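Local coordinates for protein F420-dependent methylenetetrahydromethanopterin dehydrogenase (Methanopyrus kandleri, PDB 1QV9) that catalyses the reversible, coenzyme F420-dependent reduction of methenyl-tetrahydromethanopterin to methylene-tetrahydromethanopterin, a one-carbon step of methanogenesis from carbon dioxide, at residues A123-R128 and A138-D143; A142-V147 and E239-A244; A214-E219 and A235-M240. All coordinates share one frame; numbering follows the deposited sequence. Where two conformers were deposited one is given.

Interaction 1 (A123-R128 and A138-D143); sequences AMLGAR and AIYNAD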
# COMPACT_ATOMS: atom_id res chain seq x y z
N ALA A 123 -24.11 6.60 3.83
CA ALA A 123 -24.01 8.05 3.92
C ALA A 123 -24.23 8.89 2.68
O ALA A 123 -23.82 8.55 1.59
CB ALA A 123 -22.62 8.38 4.49
N MSE A 124 -24.92 10.02 2.85
CA MSE A 124 -25.15 10.92 1.72
C MSE A 124 -23.79 11.42 1.22
O MSE A 124 -22.88 11.71 2.00
CB MSE A 124 -26.00 12.11 2.17
CG MSE A 124 -26.39 13.05 1.04
SE MSE A 124 -27.27 14.63 1.75
CE MSE A 124 -25.75 15.81 1.80
N LEU A 125 -23.66 11.53 -0.10
CA LEU A 125 -22.41 11.97 -0.69
C LEU A 125 -22.25 13.50 -0.72
O LEU A 125 -23.19 14.23 -0.34
CB LEU A 125 -22.20 11.35 -2.06
CG LEU A 125 -23.30 11.32 -3.11
CD1 LEU A 125 -23.78 12.70 -3.45
CD2 LEU A 125 -22.72 10.61 -4.34
N GLY A 126 -21.07 13.97 -1.15
CA GLY A 126 -20.77 15.41 -1.16
C GLY A 126 -21.34 16.08 -2.39
O GLY A 126 -20.60 16.52 -3.28
N ALA A 127 -22.67 16.21 -2.38
CA ALA A 127 -23.41 16.69 -3.53
C ALA A 127 -23.42 18.19 -3.84
O ALA A 127 -24.49 18.80 -3.88
CB ALA A 127 -24.85 16.15 -3.45
N ARG A 128 -22.24 18.75 -4.05
CA ARG A 128 -22.12 20.15 -4.47
C ARG A 128 -21.65 20.10 -5.92
O ARG A 128 -20.73 19.34 -6.26
CB ARG A 128 -21.09 20.89 -3.64
CG ARG A 128 -21.60 21.29 -2.27
CD ARG A 128 -22.61 22.45 -2.40
NE ARG A 128 -22.81 23.12 -1.11
CZ ARG A 128 -23.50 24.25 -0.98
NH1 ARG A 128 -23.64 24.81 0.22
NH2 ARG A 128 -24.06 24.80 -2.05
N ALA A 138 -19.88 8.06 -9.09
CA ALA A 138 -19.67 6.59 -9.28
C ALA A 138 -18.51 6.09 -8.42
O ALA A 138 -18.60 4.98 -7.84
CB ALA A 138 -19.43 6.25 -10.76
N ILE A 139 -17.43 6.87 -8.29
CA ILE A 139 -16.30 6.47 -7.47
C ILE A 139 -16.74 6.36 -6.01
O ILE A 139 -16.42 5.41 -5.31
CB ILE A 139 -15.14 7.47 -7.60
CG1 ILE A 139 -14.60 7.37 -9.03
CG2 ILE A 139 -14.08 7.22 -6.54
CD1 ILE A 139 -13.51 8.38 -9.33
N TYR A 140 -17.51 7.33 -5.53
CA TYR A 140 -17.99 7.26 -4.16
C TYR A 140 -18.87 6.03 -3.94
O TYR A 140 -18.72 5.34 -2.94
CB TYR A 140 -18.81 8.53 -3.84
CG TYR A 140 -19.41 8.56 -2.45
CD1 TYR A 140 -18.71 9.15 -1.41
CD2 TYR A 140 -20.66 7.99 -2.19
CE1 TYR A 140 -19.26 9.20 -0.10
CE2 TYR A 140 -21.21 8.01 -0.89
CZ TYR A 140 -20.51 8.63 0.14
OH TYR A 140 -21.08 8.69 1.40
N ASN A 141 -19.80 5.82 -4.87
CA ASN A 141 -20.67 4.65 -4.74
C ASN A 141 -19.86 3.36 -4.77
O ASN A 141 -20.26 2.39 -4.10
CB ASN A 141 -21.77 4.66 -5.77
CG ASN A 141 -22.90 5.54 -5.32
OD1 ASN A 141 -22.99 6.71 -5.69
ND2 ASN A 141 -23.75 5.00 -4.46
N ALA A 142 -18.78 3.31 -5.54
CA ALA A 142 -17.93 2.10 -5.55
C ALA A 142 -17.33 1.88 -4.17
O ALA A 142 -17.29 0.76 -3.66
CB ALA A 142 -16.80 2.24 -6.60
N ASP A 143 -16.85 2.95 -3.52
CA ASP A 143 -16.29 2.81 -2.21
C ASP A 143 -17.34 2.41 -1.19
O ASP A 143 -17.08 1.53 -0.34
CB ASP A 143 -15.60 4.11 -1.79
CG ASP A 143 -14.25 4.31 -2.47
OD1 ASP A 143 -13.61 3.30 -2.88
OD2 ASP A 143 -13.82 5.48 -2.61
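One hydrogen bond joins the loop 123-128 to the helix that carries 138-143: Tyr140 OH donates to Ala123 O over 2.8 Å. The donor stands above the carbonyl plane, with a C=O...O angle of 113°, so the phenol meets the peptide from its flat side. Tyrosine suits the place because its long, rigid side chain, with CG anti to the backbone N (chi1 178°), carries the ring across Leu125 and brings the hydroxyl to the Ala123 carbonyl.

The apolar part of the contact is a CH-pi interaction. Leu125 CB lies over the Tyr140 ring centre, 3.7 Å from the centroid and 12° off the normal. Leu125 CG takes the crowded position between the backbone N and the carbonyl carbon, and Leu125 CD2 approaches Tyr140 CD2 at 4.0 Å. Ala123 CB, small enough to fit beside the phenol, is 3.5 Å from Tyr140 OH. A leucine at Tyr140 would lose the hydroxyl and the flat face, and would probably leave the Ala123 carbonyl without this donor and the loop less firmly placed.

His238 of helix 227-257 also meets the tyrosine ring. A buried tyrosine thus fixes the connection after strand 115-119 of the parallel sheet to helix 134-150, by a side-chain-to-backbone hydrogen bond and a CH-pi contact.

Interaction 2 (A142-V147 and E239-A244); sequences ADLMKV and EMMRKA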
# COMPACT_ATOMS: atom_id res chain seq x y z
N ALA A 142 -18.78 3.31 -5.54
CA ALA A 142 -17.93 2.10 -5.55
C ALA A 142 -17.33 1.88 -4.17
O ALA A 142 -17.29 0.76 -3.66
CB ALA A 142 -16.80 2.24 -6.60
N ASP A 143 -16.85 2.95 -3.52
CA ASP A 143 -16.29 2.81 -2.21
C ASP A 143 -17.34 2.41 -1.19
O ASP A 143 -17.08 1.53 -0.34
CB ASP A 143 -15.60 4.11 -1.79
CG ASP A 143 -14.25 4.31 -2.47
OD1 ASP A 143 -13.61 3.30 -2.88
OD2 ASP A 143 -13.82 5.48 -2.61
N LEU A 144 -18.51 3.06 -1.24
CA LEU A 144 -19.58 2.72 -0.30
C LEU A 144 -20.03 1.27 -0.49
O LEU A 144 -20.24 0.56 0.49
CB LEU A 144 -20.72 3.72 -0.48
CG LEU A 144 -21.98 3.42 0.31
CD1 LEU A 144 -21.70 3.40 1.81
CD2 LEU A 144 -23.05 4.51 -0.01
N MSE A 145 -20.15 0.83 -1.76
CA MSE A 145 -20.57 -0.57 -2.02
C MSE A 145 -19.55 -1.54 -1.41
O MSE A 145 -19.93 -2.58 -0.81
CB MSE A 145 -20.70 -0.81 -3.53
CG MSE A 145 -21.24 -2.19 -3.84
SE MSE A 145 -21.49 -2.37 -5.78
CE MSE A 145 -22.71 -0.86 -6.01
N LYS A 146 -18.26 -1.23 -1.57
CA LYS A 146 -17.23 -2.11 -0.99
C LYS A 146 -17.39 -2.16 0.54
O LYS A 146 -17.30 -3.21 1.17
CB LYS A 146 -15.83 -1.59 -1.38
CG LYS A 146 -14.66 -2.28 -0.72
CD LYS A 146 -14.71 -3.77 -0.93
CE LYS A 146 -13.45 -4.41 -0.38
NZ LYS A 146 -13.46 -5.88 -0.48
N VAL A 147 -17.61 -0.99 1.15
CA VAL A 147 -17.80 -0.97 2.60
C VAL A 147 -19.00 -1.80 3.02
O VAL A 147 -18.88 -2.67 3.89
CB VAL A 147 -17.98 0.49 3.08
CG1 VAL A 147 -18.45 0.52 4.58
CG2 VAL A 147 -16.68 1.25 2.91
N GLU A 239 -12.83 11.54 0.70
CA GLU A 239 -11.55 10.93 1.09
C GLU A 239 -11.79 9.99 2.28
O GLU A 239 -11.14 8.94 2.38
CB GLU A 239 -10.49 11.98 1.47
CG GLU A 239 -10.10 12.93 0.33
CD GLU A 239 -9.29 12.28 -0.80
OE1 GLU A 239 -9.27 12.88 -1.90
OE2 GLU A 239 -8.65 11.21 -0.55
N MSE A 240 -12.69 10.34 3.20
CA MSE A 240 -12.99 9.46 4.35
C MSE A 240 -13.56 8.13 3.85
O MSE A 240 -13.14 7.07 4.34
CB MSE A 240 -14.01 10.12 5.26
CG MSE A 240 -13.40 11.31 5.94
SE MSE A 240 -14.81 12.37 6.87
CE MSE A 240 -15.26 11.07 8.23
N MSE A 241 -14.50 8.22 2.91
CA MSE A 241 -15.16 7.00 2.41
C MSE A 241 -14.16 6.10 1.68
O MSE A 241 -14.26 4.86 1.79
CB MSE A 241 -16.33 7.35 1.51
CG MSE A 241 -17.16 6.14 1.10
SE MSE A 241 -18.03 5.17 2.60
CE MSE A 241 -19.47 6.47 2.93
N ARG A 242 -13.21 6.70 0.97
CA ARG A 242 -12.19 5.89 0.27
C ARG A 242 -11.37 5.12 1.33
O ARG A 242 -11.03 3.94 1.12
CB ARG A 242 -11.30 6.81 -0.58
CG ARG A 242 -10.02 6.17 -1.12
CD ARG A 242 -9.42 7.13 -2.14
NE ARG A 242 -8.15 6.63 -2.68
CZ ARG A 242 -6.97 6.81 -2.09
NH1 ARG A 242 -5.85 6.32 -2.66
NH2 ARG A 242 -6.87 7.50 -0.95
N LYS A 243 -11.05 5.71 2.48
CA LYS A 243 -10.31 4.99 3.52
C LYS A 243 -11.17 3.94 4.23
O LYS A 243 -10.66 2.92 4.70
CB LYS A 243 -9.71 5.96 4.55
CG LYS A 243 -8.52 6.72 3.94
CD LYS A 243 -7.48 5.73 3.36
CE LYS A 243 -6.16 6.40 2.93
NZ LYS A 243 -6.39 7.30 1.81
N ALA A 244 -12.47 4.21 4.36
CA ALA A 244 -13.35 3.22 4.96
C ALA A 244 -13.34 1.99 4.01
O ALA A 244 -13.33 0.88 4.52
CB ALA A 244 -14.81 3.78 5.13
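Met241, a selenomethionine, lies along the seam between helices 134-150 and 227-257. Beyond CB, Met241 CG, anti to the backbone N (chi1 -173°), comes 3.9 Å from Asp143 CB. Bends at chi2 and chi3 then fold the chain along its neighbour: Met241 SE lies 4.1 Å from Leu144 CA and 4.2 Å from Val147 CG2, and Met241 CE ends 4.0 Å from Leu144 CD1. A flexible, unbranched chain can follow such a curved path.

One turn further on, Val147 CG2 lies 3.9 Å from Ala244 CB. Alanine suits this point, its single methyl leaving the valine close to the backbone, where Val147 CG2 is 3.6 Å from Ala244 C. The segment axes approach to 8.5 Å and cross at 36°.

Asp143 and Arg242 run side by side, pointing the same way, and Asp143 OD2 touches Arg242 CA at 3.3 Å. Their charged ends do not meet; the guanidinium goes on to Asp249 of the second subunit and Glu250 of the third. The chemistry is thus divided: the packing is van der Waals throughout, including the aspartate against CA and CB of the arginine, which spends its charge on the hexamer, with the nearby carboxylate likely to add a modest electrostatic attraction.

Interaction 3 (A214-E219 and A235-M240); sequences ADVSVE and ASAHEM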
# COMPACT_ATOMS: atom_id res chain seq x y z
N ALA A 214 -21.59 11.13 6.64
CA ALA A 214 -22.85 11.83 6.43
C ALA A 214 -22.86 13.22 7.06
O ALA A 214 -23.36 14.18 6.44
CB ALA A 214 -24.00 11.01 6.96
N ASP A 215 -22.33 13.34 8.27
CA ASP A 215 -22.33 14.64 8.92
C ASP A 215 -21.49 15.64 8.16
O ASP A 215 -21.82 16.84 8.11
CB ASP A 215 -21.81 14.54 10.36
CG ASP A 215 -22.80 13.83 11.29
OD1 ASP A 215 -22.53 13.79 12.51
OD2 ASP A 215 -23.83 13.31 10.81
N VAL A 216 -20.39 15.17 7.55
CA VAL A 216 -19.53 16.06 6.78
C VAL A 216 -20.22 16.52 5.49
O VAL A 216 -20.17 17.69 5.12
CB VAL A 216 -18.13 15.40 6.46
CG1 VAL A 216 -17.26 16.37 5.59
CG2 VAL A 216 -17.45 15.02 7.78
N SER A 217 -20.83 15.58 4.78
CA SER A 217 -21.56 15.90 3.58
C SER A 217 -22.70 16.89 3.88
O SER A 217 -22.91 17.83 3.12
CB SER A 217 -22.15 14.62 2.96
OG SER A 217 -21.08 13.80 2.48
N VAL A 218 -23.41 16.65 4.97
CA VAL A 218 -24.54 17.52 5.36
C VAL A 218 -23.98 18.92 5.65
O VAL A 218 -24.56 19.91 5.21
CB VAL A 218 -25.29 16.94 6.59
CG1 VAL A 218 -26.24 18.01 7.20
CG2 VAL A 218 -26.11 15.72 6.16
N GLU A 219 -22.85 19.00 6.36
CA GLU A 219 -22.29 20.33 6.64
C GLU A 219 -21.92 21.05 5.34
O GLU A 219 -22.19 22.24 5.17
CB GLU A 219 -21.05 20.22 7.52
CG GLU A 219 -20.36 21.57 7.77
CD GLU A 219 -19.04 21.42 8.50
OE1 GLU A 219 -18.92 20.47 9.28
OE2 GLU A 219 -18.13 22.24 8.29
N ALA A 235 -15.29 17.38 -0.30
CA ALA A 235 -14.23 16.51 -0.84
C ALA A 235 -13.63 15.68 0.27
O ALA A 235 -13.24 14.52 0.07
CB ALA A 235 -13.13 17.32 -1.50
N SER A 236 -13.53 16.26 1.48
CA SER A 236 -12.96 15.52 2.59
C SER A 236 -13.84 14.33 2.98
O SER A 236 -13.33 13.30 3.41
CB SER A 236 -12.70 16.46 3.80
OG SER A 236 -13.89 16.73 4.49
N ALA A 237 -15.15 14.45 2.78
CA ALA A 237 -16.09 13.37 3.08
C ALA A 237 -15.77 12.18 2.15
O ALA A 237 -15.78 11.01 2.60
CB ALA A 237 -17.50 13.85 2.85
N HIS A 238 -15.47 12.49 0.90
CA HIS A 238 -15.18 11.41 -0.06
C HIS A 238 -13.82 10.76 0.25
O HIS A 238 -13.65 9.54 0.07
CB HIS A 238 -15.23 11.96 -1.47
CG HIS A 238 -16.62 12.06 -2.04
ND1 HIS A 238 -17.70 12.59 -1.35
CD2 HIS A 238 -17.08 11.76 -3.28
CE1 HIS A 238 -18.76 12.61 -2.14
NE2 HIS A 238 -18.41 12.12 -3.32
N GLU A 239 -12.83 11.54 0.70
CA GLU A 239 -11.55 10.93 1.09
C GLU A 239 -11.79 9.99 2.28
O GLU A 239 -11.14 8.94 2.38
CB GLU A 239 -10.49 11.98 1.47
CG GLU A 239 -10.10 12.93 0.33
CD GLU A 239 -9.29 12.28 -0.80
OE1 GLU A 239 -9.27 12.88 -1.90
OE2 GLU A 239 -8.65 11.21 -0.55
N MSE A 240 -12.69 10.34 3.20
CA MSE A 240 -12.99 9.46 4.35
C MSE A 240 -13.56 8.13 3.85
O MSE A 240 -13.14 7.07 4.34
CB MSE A 240 -14.01 10.12 5.26
CG MSE A 240 -13.40 11.31 5.94
SE MSE A 240 -14.81 12.37 6.87
CE MSE A 240 -15.26 11.07 8.23
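Val216 overlaps three residues of the facing helix, spreading its two methyl groups in different directions. Val216 CG1, anti to the backbone N, rests 3.7 Å from Ala237 CB and also reaches Ser236 OG at 3.6 Å. CG2, beside the backbone N, points at the selenium of Met240, and the two side chains meet tip to tip with 3.8 Å between Val216 CG2 and Met240 SE. A beta-branched residue suits the place, since it offers two short branches to neighbours one turn apart while its own backbone stays close.

That closeness depends on Ala237, whose lone methyl lets the backbones approach until Val216 CA and Ala237 CA are 5.7 Å apart. The same methyl is flanked by Ser217, whose OG lies 3.6 Å from Ala237 CB.

Neither serine spends its hydroxyl on the other segment. Ser217 OG, placed beside the backbone N by a chi1 of -68°, bonds to the carbonyl of Met124 in the loop before helix 134-150. Ser236 OG takes the crowded position between the backbone N and the carbonyl carbon (chi1 78°) and bonds to Ile233 O in its own helix. Each small polar group is thereby satisfied at little cost in volume, and both oxygens still make van der Waals contact across the interface, Ser236 OG with Val216 CG1 and Ser217 OG with Ala237 CB.

The segment axes approach to 8.6 Å and run at 164°, so this is the nearly antiparallel packing of a helical hairpin: helices 197-223 and 227-257 are successive and joined by a short turn. The third subunit brings Arg185 against Val216 and Ala205 against Met240. Within the chain, the hairpin lies against helix 134-150, whose Tyr140 touches Val213 and Met241, and against the connection that follows strand 115-119.

Following strand 115-119, interaction 1 closes a short local loop, folding 123-128 back onto helix 134-150. Further along that helix, interaction 2 opens at 142-147, sharing Ala142 and Asp143 with interaction 1, and closes a much longer excursion at 239-244. Interaction 3, between 214-219 and 235-240, closes the hairpin of helices 197-223 and 227-257. It opens within that excursion, and its second segment overlaps the second segment of interaction 2 at Glu239 and Met240. Direct touches complete the cluster: Met241 CE packs on Tyr140 OH, and His238 lies against Gly126 and the Tyr140 ring. Together they tie the helical hairpin to the loop and helix following strand 115-119 of the parallel sheet.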